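Local structure of amino acid adenylation domain-containing protein (Bacillus stratosphericus LAMA 585, 6ULY) at residues A101-Y104 with R105-N108; V189-H193 with R194-A198; D217-P220 with L221-G225; G225-M229 with F230-N234. The protein probably selects and activates an alpha-keto acid as its acyl adenylate, as the adenylation domain of a nonribosomal depsipeptide synthetase. All blocks are in the same frame, centred on the assembly; numbering follows the deposited sequence.

Contact 1. Residues A101-Y104 with R105-N108; sequences APTY and REMN
T103 is the residue on which this loop closes: its hydroxyl meets R105 N, while its methyl and carbonyl both meet the N108 amide. OG1 lies anti to the residue's own nitrogen (chi1 178°) and faces the following peptide, where R105 N donates to T103 OG1 over 3.2 Å in a nearly straight bond (167°). The methyl takes the other direction: T103 CG2 packs 3.6 Å from N108 ND2, with the E106 carboxylate oxygen OE2 next to it. The same nitrogen, N108 ND2, donates to T103 O at 3.3 Å. That bond leaves almost within the N108 amide plane but arrives 41° above the carbonyl plane of T103, and a weak second bond runs from N108 ND2 to E106 O. Against this tight side, held by buried N108, the outer side is looser: the R105 guanidinium extends clear of T103, and R105 and E106 are exposed. Y104 is buried, one ring face against A101 CB, and A101 N donates to Y104 OH at 3.0 Å; the hydroxyl is also bonded to Q74, on strand 70-74. The loop lies between strand 94-97 and helix 109-120, which N108 N-caps through OD1 and V111 N, and Y104 packs on helix 130-137.

Contact 2. Residues V189-H193 with R194-A198; sequences VEHSH and RSVLA
S195 OG is gripped from two sides by the end of the strand. S192 N donates to S195 OG at 3.1 Å, and H191 ND1 is hydrogen-bonded to S195 OG, also at 3.1 Å. The hydroxyl sits at the edge of the imidazole and in its plane, while NE2 is bonded to S334 O; a bond at each nitrogen fixes the ring's rotation. S195 N donates to S192 OG at 3.2 Å with an angle of 168°. These reciprocal bonds define a capping box with S192 as N-cap. Its OG reaches the amide because chi1 of 72° folds it back between backbone N and carbonyl carbon. The first helical turn is completed by V196 N to S192 O (3.2 Å) and by the shorter bond from L197 N to H193 O (2.9 Å). Beyond the capping bonds, V196 CG2 rests 3.8 Å from H191 CB, the two side chains crossing at about a right angle. Strand 188-192 and helix 193-207 meet here at 78°. On the helix, V196 faces helix 224-237, L197 packs against helix 18-26, and R194 forms a salt bridge to D171, ahead of strand 173-178.

Contact 3. Residues D217-P220 with L221-G225; sequences DWMP and LDHIG. With QA7 (5'-O-{(S)-hydroxy[(4-methyl-2-oxopentanoyl)oxy]phosphoryl}adenosine), chain C.
The acyl-adenylate pocket takes in the end of this turn, where H223, I224 and G225 approach the bound keto acyl adenylate QA7. H223 is the N-cap of helix 224-237: G225 N donates to H223 ND1 at 3.1 Å (158°), arriving 16° out of the ring plane. With CG anti to the residue's nitrogen (chi1 -167°), the ring presents an edge to the ligand, and H223 CE1 comes within 3.3 Å of the acyl oxygen QA7 O30. M219, bent at chi2 and chi3, brings CE obliquely to the ring, 3.7 Å from H223 CD2. The ring also meets W269 edge-to-face. I224 CG2 touches the second carbonyl oxygen, QA7 O31, at 3.2 Å. G225, with no side chain, brings its CA to 3.7 Å from the methyl carbon QA7 C03. The segment is brought round by a type I beta turn from P220 to H223, closed by H223 N to P220 O (3.0 Å), with the donor well above the carbonyl plane. Upstream, D217 OD2 accepts from M219 N at 2.7 Å in an Asx turn, while D217 OD1 is bonded to W269 NE1. The whole is a beta-strand, turn and capped helix start, the strand-to-helix connection of the AMP-binding fold that here lines the acyl side of the adenylate site.

Contact 4. Residues G225-M229 with F230-N234; sequences GGIVM and FHLVN. With QA7 (5'-O-{(S)-hydroxy[(4-methyl-2-oxopentanoyl)oxy]phosphoryl}adenosine), chain C.
M229 and F230 run alongside each other in one direction, and the methionine can be followed outward from the helix. M229 CB touches the next peptide, 3.3 Å from F230 N. CG, held anti to the residue's nitrogen (chi1 -176°), runs past the ring at 4.0 Å from F230 CD2. The sulfur comes next: M229 SD stands 3.8 Å from the isopropyl methyl QA7 C03. A bend at chi3 (65°) then places the terminal methyl between ligand and ring, M229 CE lying 3.9 Å from both QA7 C03 and F230 CE2. The F230 ring also meets W269, with planes at about 35°. On another side of the helix, I227 CD1 meets the edge of the imidazole at 3.6 Å from H231 CD2. Both ring nitrogens of H231 have partners beyond the segments, ND1 with Q241 and NE2 with W86, so the ring is fixed in orientation. V228 CG2 and L232 CD1 form a further apolar pair.

Beneath these side chains the backbone widens into pi-type turns. H231 N bonds to G226 O (3.1 Å), L232 N to I227 O (2.8 Å) and V233 N to V228 O, each spanning five residues rather than four. Helix 224-237, the helix of a beta-alpha-beta unit, packs V228 on helix 193-207 and I227 on helix 78-91. The chemistry is thus divided: a thioether against the ligand's apolar branch, backed by F230 as a second shell, implies a hydrophobic acyl pocket, consistent with its 4-methyl-2-oxopentanoyl group, while H231 makes its polar bonds at a distance from it.

Overall arrangement
Contacts 3 and 4 share G225 and form one continuous approach to QA7: 217-225 brings H223 and I224 to its acyl oxygens, and 225-234 adds M229 beside the isopropyl group. Their centres lie 8 Å apart, and D217 OD1 packs 3.4 Å from F230 CB. Contact 2 backs this helix from behind, V196 CG1 lying 3.4 Å from L232 CD1, while the H191 side chain remains about 9 Å from the ligand. Contact 1 stands apart, its nearest atoms about 9 Å from contact 3 and about 17 Å from contacts 2 and 4. Contacts 1, 2 and 3 each include the N-cap of a helix, made by N108, S192 and H223.

Contact 1. Residues A101-Y104 with R105-N108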
loop_
_atom_site.group_PDB
_atom_site.type_symbol
_atom_site.label_atom_id
_atom_site.label_comp_id
_atom_site.label_asym_id
_atom_site.label_seq_id
_atom_site.Cartn_x
_atom_site.Cartn_y
_atom_site.Cartn_z
ATOM N N ALA A 101 -16.325 14.099 -0.254
ATOM C CA ALA A 101 -16.483 13.005 -1.194
ATOM C C ALA A 101 -17.264 13.470 -2.424
ATOM O O ALA A 101 -18.094 14.377 -2.337
ATOM C CB ALA A 101 -17.206 11.835 -0.536
ATOM N N PRO A 102 -17.013 12.864 -3.589
ATOM C CA PRO A 102 -17.842 13.188 -4.762
ATOM C C PRO A 102 -19.311 12.871 -4.551
ATOM O O PRO A 102 -20.173 13.537 -5.139
ATOM C CB PRO A 102 -17.228 12.329 -5.876
ATOM C CG PRO A 102 -16.505 11.225 -5.161
ATOM C CD PRO A 102 -16.004 11.831 -3.887
ATOM N N THR A 103 -19.622 11.870 -3.728
ATOM C CA THR A 103 -20.995 11.565 -3.357
ATOM C C THR A 103 -20.996 10.855 -2.011
ATOM O O THR A 103 -20.026 10.184 -1.644
ATOM C CB THR A 103 -21.699 10.694 -4.408
ATOM O OG1 THR A 103 -23.024 10.380 -3.959
ATOM C CG2 THR A 103 -20.929 9.398 -4.653
ATOM N N TYR A 104 -22.098 11.013 -1.280
ATOM C CA TYR A 104 -22.291 10.371 0.014
ATOM C C TYR A 104 -23.440 9.371 -0.005
ATOM O O TYR A 104 -23.885 8.933 1.063
ATOM C CB TYR A 104 -22.541 11.429 1.092
ATOM C CG TYR A 104 -21.395 12.396 1.293
ATOM C CD1 TYR A 104 -20.511 12.244 2.354
ATOM C CD2 TYR A 104 -21.196 13.459 0.420
ATOM C CE1 TYR A 104 -19.462 13.125 2.542
ATOM C CE2 TYR A 104 -20.149 14.344 0.599
ATOM C CZ TYR A 104 -19.287 14.172 1.663
ATOM O OH TYR A 104 -18.243 15.050 1.849
ATOM N N ARG A 105 -23.934 9.000 -1.187
ATOM C CA ARG A 105 -25.062 8.085 -1.296
ATOM C C ARG A 105 -24.653 6.618 -1.343
ATOM O O ARG A 105 -25.512 5.750 -1.151
ATOM C CB ARG A 105 -25.886 8.408 -2.548
ATOM C CG ARG A 105 -27.135 9.248 -2.292
ATOM C CD ARG A 105 -26.844 10.742 -2.306
ATOM N NE ARG A 105 -28.075 11.528 -2.353
ATOM C CZ ARG A 105 -28.118 12.852 -2.474
ATOM N NH1 ARG A 105 -26.994 13.550 -2.560
ATOM N NH2 ARG A 105 -29.286 13.478 -2.509
ATOM N N GLU A 106 -23.381 6.314 -1.595
ATOM C CA GLU A 106 -22.924 4.932 -1.664
ATOM C C GLU A 106 -21.524 4.824 -1.076
ATOM O O GLU A 106 -20.807 5.817 -0.930
ATOM C CB GLU A 106 -22.926 4.405 -3.103
ATOM C CG GLU A 106 -23.429 5.408 -4.118
ATOM C CD GLU A 106 -22.642 5.361 -5.407
ATOM O OE1 GLU A 106 -23.185 4.882 -6.425
ATOM O OE2 GLU A 106 -21.470 5.796 -5.396
ATOM N N MET A 107 -21.138 3.589 -0.756
ATOM C CA MET A 107 -19.881 3.315 -0.059
ATOM C C MET A 107 -18.742 3.185 -1.074
ATOM O O MET A 107 -18.171 2.116 -1.294
ATOM C CB MET A 107 -20.018 2.055 0.786
ATOM C CG MET A 107 -18.890 1.835 1.775
ATOM S SD MET A 107 -19.014 2.915 3.212
ATOM C CE MET A 107 -17.550 2.435 4.132
ATOM N N ASN A 108 -18.405 4.317 -1.684
ATOM C CA ASN A 108 -17.349 4.360 -2.682
ATOM C C ASN A 108 -15.985 4.533 -2.012
ATOM O O ASN A 108 -15.865 4.616 -0.787
ATOM C CB ASN A 108 -17.603 5.488 -3.679
ATOM C CG ASN A 108 -17.514 6.854 -3.038
ATOM O OD1 ASN A 108 -16.422 7.391 -2.850
ATOM N ND2 ASN A 108 -18.663 7.423 -2.693
#

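Contact 2. Residues V189-H193 with R194-A198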
loop_
_atom_site.group_PDB
_atom_site.type_symbol
_atom_site.label_atom_id
_atom_site.label_comp_id
_atom_site.label_asym_id
_atom_site.label_seq_id
_atom_site.Cartn_x
_atom_site.Cartn_y
_atom_site.Cartn_z
ATOM N N VAL A 189 -1.201 13.216 8.032
ATOM C CA VAL A 189 -0.035 14.060 8.262
ATOM C C VAL A 189 -0.370 15.068 9.352
ATOM O O VAL A 189 -1.290 15.880 9.203
ATOM C CB VAL A 189 0.399 14.751 6.963
ATOM C CG1 VAL A 189 1.566 15.706 7.206
ATOM C CG2 VAL A 189 0.773 13.701 5.910
ATOM N N GLU A 190 0.371 15.016 10.457
ATOM C CA GLU A 190 0.157 15.906 11.591
ATOM C C GLU A 190 1.245 16.974 11.601
ATOM O O GLU A 190 2.434 16.653 11.674
ATOM C CB GLU A 190 0.154 15.122 12.905
ATOM C CG GLU A 190 -0.042 15.992 14.141
ATOM C CD GLU A 190 -0.225 15.185 15.414
ATOM O OE1 GLU A 190 -0.880 15.699 16.344
ATOM O OE2 GLU A 190 0.282 14.043 15.487
ATOM N N HIS A 191 0.835 18.238 11.531
ATOM C CA HIS A 191 1.759 19.358 11.466
ATOM C C HIS A 191 1.629 20.230 12.703
ATOM O O HIS A 191 0.614 20.213 13.402
ATOM C CB HIS A 191 1.515 20.209 10.216
ATOM C CG HIS A 191 2.271 19.741 9.012
ATOM N ND1 HIS A 191 3.639 19.857 8.904
ATOM C CD2 HIS A 191 1.849 19.163 7.864
ATOM C CE1 HIS A 191 4.030 19.361 7.744
ATOM N NE2 HIS A 191 2.962 18.936 7.092
ATOM N N SER A 192 2.676 21.001 12.956
ATOM C CA SER A 192 2.703 21.966 14.040
ATOM C C SER A 192 2.758 23.375 13.465
ATOM O O SER A 192 3.013 23.578 12.274
ATOM C CB SER A 192 3.907 21.712 14.952
ATOM O OG SER A 192 5.104 22.087 14.290
ATOM N N HIS A 193 2.517 24.362 14.329
ATOM C CA HIS A 193 2.699 25.750 13.915
ATOM C C HIS A 193 4.115 25.979 13.402
ATOM O O HIS A 193 4.322 26.698 12.415
ATOM C CB HIS A 193 2.408 26.702 15.078
ATOM C CG HIS A 193 1.037 26.561 15.661
ATOM N ND1 HIS A 193 -0.025 27.351 15.273
ATOM C CD2 HIS A 193 0.560 25.738 16.625
ATOM C CE1 HIS A 193 -1.099 27.010 15.960
ATOM N NE2 HIS A 193 -0.771 26.036 16.791
ATOM N N ARG A 194 5.104 25.366 14.060
ATOM C CA ARG A 194 6.502 25.607 13.719
ATOM C C ARG A 194 6.832 25.083 12.327
ATOM O O ARG A 194 7.468 25.779 11.527
ATOM C CB ARG A 194 7.411 24.957 14.766
ATOM C CG ARG A 194 8.874 25.359 14.649
ATOM C CD ARG A 194 9.770 24.572 15.595
ATOM N NE ARG A 194 9.394 24.727 16.998
ATOM C CZ ARG A 194 9.717 25.772 17.756
ATOM N NH1 ARG A 194 10.419 26.779 17.251
ATOM N NH2 ARG A 194 9.330 25.813 19.025
ATOM N N SER A 195 6.418 23.852 12.019
ATOM C CA SER A 195 6.758 23.275 10.720
ATOM C C SER A 195 6.067 24.023 9.588
ATOM O O SER A 195 6.679 24.291 8.547
ATOM C CB SER A 195 6.400 21.789 10.688
ATOM O OG SER A 195 5.050 21.555 11.054
ATOM N N VAL A 196 4.796 24.380 9.772
ATOM C CA VAL A 196 4.086 25.130 8.740
ATOM C C VAL A 196 4.714 26.507 8.561
ATOM O O VAL A 196 5.072 26.902 7.445
ATOM C CB VAL A 196 2.590 25.225 9.090
ATOM C CG1 VAL A 196 1.876 26.138 8.124
ATOM C CG2 VAL A 196 1.967 23.827 9.083
ATOM N N LEU A 197 4.885 27.246 9.660
ATOM C CA LEU A 197 5.431 28.595 9.554
ATOM C C LEU A 197 6.839 28.593 8.986
ATOM O O LEU A 197 7.238 29.550 8.311
ATOM C CB LEU A 197 5.421 29.277 10.918
ATOM C CG LEU A 197 4.059 29.788 11.389
ATOM C CD1 LEU A 197 4.158 30.279 12.823
ATOM C CD2 LEU A 197 3.558 30.887 10.476
ATOM N N ALA A 198 7.610 27.536 9.250
ATOM C CA ALA A 198 8.948 27.442 8.680
ATOM C C ALA A 198 8.887 27.357 7.162
ATOM O O ALA A 198 9.703 27.970 6.463
ATOM C CB ALA A 198 9.680 26.228 9.253
#

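Contact 3. Residues D217-P220 with L221-G225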
loop_
_atom_site.group_PDB
_atom_site.type_symbol
_atom_site.label_atom_id
_atom_site.label_comp_id
_atom_site.label_asym_id
_atom_site.label_seq_id
_atom_site.Cartn_x
_atom_site.Cartn_y
_atom_site.Cartn_z
ATOM N N ASP A 217 -6.259 31.743 -6.073
ATOM C CA ASP A 217 -6.138 30.298 -5.911
ATOM C C ASP A 217 -7.513 29.662 -6.053
ATOM O O ASP A 217 -8.439 30.005 -5.309
ATOM C CB ASP A 217 -5.531 29.938 -4.550
ATOM C CG ASP A 217 -5.030 28.505 -4.494
ATOM O OD1 ASP A 217 -4.294 28.164 -3.541
ATOM O OD2 ASP A 217 -5.349 27.723 -5.417
ATOM N N TRP A 218 -7.639 28.735 -7.001
ATOM C CA TRP A 218 -8.814 27.884 -7.113
ATOM C C TRP A 218 -8.545 26.444 -6.699
ATOM O O TRP A 218 -9.490 25.647 -6.628
ATOM C CB TRP A 218 -9.358 27.907 -8.552
ATOM C CG TRP A 218 -8.333 27.594 -9.599
ATOM C CD1 TRP A 218 -7.658 28.488 -10.378
ATOM C CD2 TRP A 218 -7.872 26.293 -9.988
ATOM N NE1 TRP A 218 -6.804 27.825 -11.228
ATOM C CE2 TRP A 218 -6.920 26.476 -11.009
ATOM C CE3 TRP A 218 -8.172 24.994 -9.571
ATOM C CZ2 TRP A 218 -6.259 25.412 -11.610
ATOM C CZ3 TRP A 218 -7.521 23.938 -10.171
ATOM C CH2 TRP A 218 -6.575 24.151 -11.182
ATOM N N MET A 219 -7.295 26.088 -6.419
ATOM C CA MET A 219 -6.991 24.738 -5.985
ATOM C C MET A 219 -7.599 24.475 -4.607
ATOM O O MET A 219 -7.769 25.399 -3.807
ATOM C CB MET A 219 -5.481 24.523 -5.949
ATOM C CG MET A 219 -4.878 24.244 -7.315
ATOM S SD MET A 219 -5.372 22.632 -7.955
ATOM C CE MET A 219 -4.471 21.534 -6.854
ATOM N N PRO A 220 -7.936 23.220 -4.306
ATOM C CA PRO A 220 -8.577 22.916 -3.019
ATOM C C PRO A 220 -7.724 23.334 -1.829
ATOM O O PRO A 220 -6.508 23.129 -1.804
ATOM C CB PRO A 220 -8.751 21.391 -3.058
ATOM C CG PRO A 220 -8.665 21.021 -4.492
ATOM C CD PRO A 220 -7.735 22.009 -5.120
ATOM N N LEU A 221 -8.388 23.900 -0.820
ATOM C CA LEU A 221 -7.734 24.214 0.444
ATOM C C LEU A 221 -7.338 22.968 1.223
ATOM O O LEU A 221 -6.596 23.082 2.204
ATOM C CB LEU A 221 -8.647 25.083 1.309
ATOM C CG LEU A 221 -8.823 26.536 0.871
ATOM C CD1 LEU A 221 -9.893 27.208 1.722
ATOM C CD2 LEU A 221 -7.499 27.291 0.959
ATOM N N ASP A 222 -7.828 21.792 0.826
ATOM C CA ASP A 222 -7.384 20.535 1.411
ATOM C C ASP A 222 -6.094 20.024 0.782
ATOM O O ASP A 222 -5.536 19.037 1.270
ATOM C CB ASP A 222 -8.480 19.476 1.275
ATOM C CG ASP A 222 -8.884 19.234 -0.166
ATOM O OD1 ASP A 222 -8.232 18.407 -0.842
ATOM O OD2 ASP A 222 -9.854 19.878 -0.624
ATOM N N HIS A 223 -5.628 20.657 -0.291
ATOM C CA HIS A 223 -4.305 20.405 -0.843
ATOM C C HIS A 223 -3.295 21.275 -0.105
ATOM O O HIS A 223 -3.559 22.449 0.180
ATOM C CB HIS A 223 -4.279 20.706 -2.345
ATOM C CG HIS A 223 -3.060 20.195 -3.054
ATOM N ND1 HIS A 223 -1.777 20.489 -2.643
ATOM C CD2 HIS A 223 -2.933 19.429 -4.164
ATOM C CE1 HIS A 223 -0.912 19.914 -3.459
ATOM N NE2 HIS A 223 -1.588 19.265 -4.392
ATOM N N ILE A 224 -2.136 20.691 0.207
ATOM C CA ILE A 224 -1.160 21.378 1.051
ATOM C C ILE A 224 -0.724 22.691 0.413
ATOM O O ILE A 224 -0.486 23.683 1.112
ATOM C CB ILE A 224 0.041 20.450 1.340
ATOM C CG1 ILE A 224 0.880 21.004 2.496
ATOM C CG2 ILE A 224 0.905 20.255 0.096
ATOM C CD1 ILE A 224 0.272 20.745 3.858
ATOM N N GLY A 225 -0.618 22.726 -0.918
ATOM C CA GLY A 225 -0.295 23.973 -1.591
ATOM C C GLY A 225 -1.403 25.003 -1.499
ATOM O O GLY A 225 -1.144 26.211 -1.572
HETATM C C01 QA7 C . 4.418 22.538 -4.861
HETATM C C02 QA7 C . 3.206 21.947 -4.247
HETATM C C03 QA7 C . 2.855 22.679 -2.981
HETATM C C04 QA7 C . 3.489 20.482 -4.157
HETATM C C05 QA7 C . 3.044 19.755 -2.928
HETATM C C06 QA7 C . 2.233 18.509 -3.070
HETATM C C10 QA7 C . 3.424 15.247 -3.077
HETATM C C11 QA7 C . 3.901 14.494 -4.124
HETATM C C12 QA7 C . 5.487 14.494 -4.098
HETATM C C13 QA7 C . 5.804 14.340 -5.270
HETATM C C14 QA7 C . 4.595 14.972 -6.191
HETATM C C16 QA7 C . 4.876 17.336 -6.202
HETATM C C18 QA7 C . 5.972 17.648 -8.003
HETATM C C19 QA7 C . 6.672 18.095 -9.119
HETATM C C21 QA7 C . 6.878 15.995 -9.845
HETATM C C23 QA7 C . 5.759 16.341 -7.884
HETATM N N15 QA7 C . 5.059 16.176 -6.753
HETATM N N17 QA7 C . 5.425 18.248 -6.949
HETATM N N20 QA7 C . 7.102 17.250 -9.991
HETATM N N22 QA7 C . 6.231 15.526 -8.840
HETATM N N24 QA7 C . 6.919 19.465 -9.266
HETATM O O07 QA7 C . 1.904 17.736 -2.014
HETATM O O09 QA7 C . 2.047 15.256 -3.022
HETATM O O25 QA7 C . 3.611 15.156 -5.434
HETATM O O26 QA7 C . 5.874 12.976 -5.727
HETATM O O27 QA7 C . 6.148 13.506 -3.176
HETATM O O28 QA7 C . -0.052 16.362 -2.169
HETATM O O29 QA7 C . 1.542 15.721 -0.742
HETATM O O30 QA7 C . 1.891 18.215 -4.103
HETATM O O31 QA7 C . 3.363 20.131 -1.906
HETATM P P08 QA7 C . 1.350 16.249 -2.023
#

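Contact 4. Residues G225-M229 with F230-N234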
loop_
_atom_site.group_PDB
_atom_site.type_symbol
_atom_site.label_atom_id
_atom_site.label_comp_id
_atom_site.label_asym_id
_atom_site.label_seq_id
_atom_site.Cartn_x
_atom_site.Cartn_y
_atom_site.Cartn_z
ATOM N N GLY A 225 -0.618 22.726 -0.918
ATOM C CA GLY A 225 -0.295 23.973 -1.591
ATOM C C GLY A 225 -1.403 25.003 -1.499
ATOM O O GLY A 225 -1.144 26.211 -1.572
ATOM N N GLY A 226 -2.646 24.556 -1.340
ATOM C CA GLY A 226 -3.733 25.497 -1.158
ATOM C C GLY A 226 -3.746 26.099 0.233
ATOM O O GLY A 226 -3.951 27.306 0.396
ATOM N N ILE A 227 -3.517 25.274 1.253
ATOM C CA ILE A 227 -3.639 25.764 2.620
ATOM C C ILE A 227 -2.366 26.481 3.052
ATOM O O ILE A 227 -2.427 27.568 3.636
ATOM C CB ILE A 227 -4.011 24.611 3.574
ATOM C CG1 ILE A 227 -4.119 25.117 5.016
ATOM C CG2 ILE A 227 -3.007 23.452 3.484
ATOM C CD1 ILE A 227 -5.161 26.218 5.217
ATOM N N VAL A 228 -1.197 25.917 2.746
ATOM C CA VAL A 228 0.060 26.481 3.227
ATOM C C VAL A 228 0.678 27.387 2.172
ATOM O O VAL A 228 0.854 28.589 2.402
ATOM C CB VAL A 228 1.058 25.378 3.633
ATOM C CG1 VAL A 228 2.359 26.001 4.144
ATOM C CG2 VAL A 228 0.450 24.466 4.683
ATOM N N MET A 229 1.021 26.822 1.012
ATOM C CA MET A 229 1.813 27.574 0.044
ATOM C C MET A 229 1.135 28.880 -0.354
ATOM O O MET A 229 1.817 29.838 -0.735
ATOM C CB MET A 229 2.083 26.728 -1.199
ATOM C CG MET A 229 2.991 27.411 -2.207
ATOM S SD MET A 229 3.400 26.376 -3.628
ATOM C CE MET A 229 1.791 26.184 -4.394
ATOM N N PHE A 230 -0.193 28.950 -0.260
ATOM C CA PHE A 230 -0.919 30.157 -0.649
ATOM C C PHE A 230 -1.689 30.741 0.527
ATOM O O PHE A 230 -1.323 31.816 1.008
ATOM C CB PHE A 230 -1.822 29.863 -1.847
ATOM C CG PHE A 230 -1.178 30.204 -3.158
ATOM C CD1 PHE A 230 -1.660 31.242 -3.933
ATOM C CD2 PHE A 230 -0.052 29.520 -3.590
ATOM C CE1 PHE A 230 -1.054 31.575 -5.125
ATOM C CE2 PHE A 230 0.563 29.852 -4.780
ATOM C CZ PHE A 230 0.060 30.881 -5.550
ATOM N N HIS A 231 -2.723 30.065 1.027
ATOM C CA HIS A 231 -3.573 30.693 2.033
ATOM C C HIS A 231 -2.751 31.200 3.216
ATOM O O HIS A 231 -2.820 32.384 3.569
ATOM C CB HIS A 231 -4.653 29.719 2.499
ATOM C CG HIS A 231 -5.519 30.263 3.592
ATOM N ND1 HIS A 231 -6.205 31.455 3.477
ATOM C CD2 HIS A 231 -5.801 29.784 4.825
ATOM C CE1 HIS A 231 -6.879 31.680 4.591
ATOM N NE2 HIS A 231 -6.649 30.682 5.425
ATOM N N LEU A 232 -1.950 30.324 3.834
ATOM C CA LEU A 232 -1.201 30.747 5.016
ATOM C C LEU A 232 -0.074 31.705 4.648
ATOM O O LEU A 232 0.207 32.652 5.390
ATOM C CB LEU A 232 -0.656 29.533 5.768
ATOM C CG LEU A 232 -1.702 28.711 6.524
ATOM C CD1 LEU A 232 -1.040 27.528 7.217
ATOM C CD2 LEU A 232 -2.468 29.560 7.528
ATOM N N VAL A 233 0.588 31.478 3.513
ATOM C CA VAL A 233 1.567 32.449 3.035
ATOM C C VAL A 233 0.912 33.812 2.863
ATOM O O VAL A 233 1.508 34.851 3.173
ATOM C CB VAL A 233 2.205 31.965 1.720
ATOM C CG1 VAL A 233 2.823 33.134 0.965
ATOM C CG2 VAL A 233 3.251 30.899 1.997
ATOM N N ASN A 234 -0.330 33.829 2.372
ATOM C CA ASN A 234 -1.012 35.092 2.118
ATOM C C ASN A 234 -1.365 35.799 3.421
ATOM O O ASN A 234 -1.146 37.006 3.560
ATOM C CB ASN A 234 -2.267 34.847 1.278
ATOM C CG ASN A 234 -1.948 34.389 -0.128
ATOM O OD1 ASN A 234 -0.933 34.776 -0.709
ATOM N ND2 ASN A 234 -2.816 33.553 -0.685
HETATM C C01 QA7 C . 4.418 22.538 -4.861
HETATM C C02 QA7 C . 3.206 21.947 -4.247
HETATM C C03 QA7 C . 2.855 22.679 -2.981
HETATM C C04 QA7 C . 3.489 20.482 -4.157
HETATM C C05 QA7 C . 3.044 19.755 -2.928
HETATM C C06 QA7 C . 2.233 18.509 -3.070
HETATM C C10 QA7 C . 3.424 15.247 -3.077
HETATM C C11 QA7 C . 3.901 14.494 -4.124
HETATM C C12 QA7 C . 5.487 14.494 -4.098
HETATM C C13 QA7 C . 5.804 14.340 -5.270
HETATM C C14 QA7 C . 4.595 14.972 -6.191
HETATM C C16 QA7 C . 4.876 17.336 -6.202
HETATM C C18 QA7 C . 5.972 17.648 -8.003
HETATM C C19 QA7 C . 6.672 18.095 -9.119
HETATM C C21 QA7 C . 6.878 15.995 -9.845
HETATM C C23 QA7 C . 5.759 16.341 -7.884
HETATM N N15 QA7 C . 5.059 16.176 -6.753
HETATM N N17 QA7 C . 5.425 18.248 -6.949
HETATM N N20 QA7 C . 7.102 17.250 -9.991
HETATM N N22 QA7 C . 6.231 15.526 -8.840
HETATM N N24 QA7 C . 6.919 19.465 -9.266
HETATM O O07 QA7 C . 1.904 17.736 -2.014
HETATM O O09 QA7 C . 2.047 15.256 -3.022
HETATM O O25 QA7 C . 3.611 15.156 -5.434
HETATM O O26 QA7 C . 5.874 12.976 -5.727
HETATM O O27 QA7 C . 6.148 13.506 -3.176
HETATM O O28 QA7 C . -0.052 16.362 -2.169
HETATM O O29 QA7 C . 1.542 15.721 -0.742
HETATM O O30 QA7 C . 1.891 18.215 -4.103
HETATM O O31 QA7 C . 3.363 20.131 -1.906
HETATM P P08 QA7 C . 1.350 16.249 -2.023
#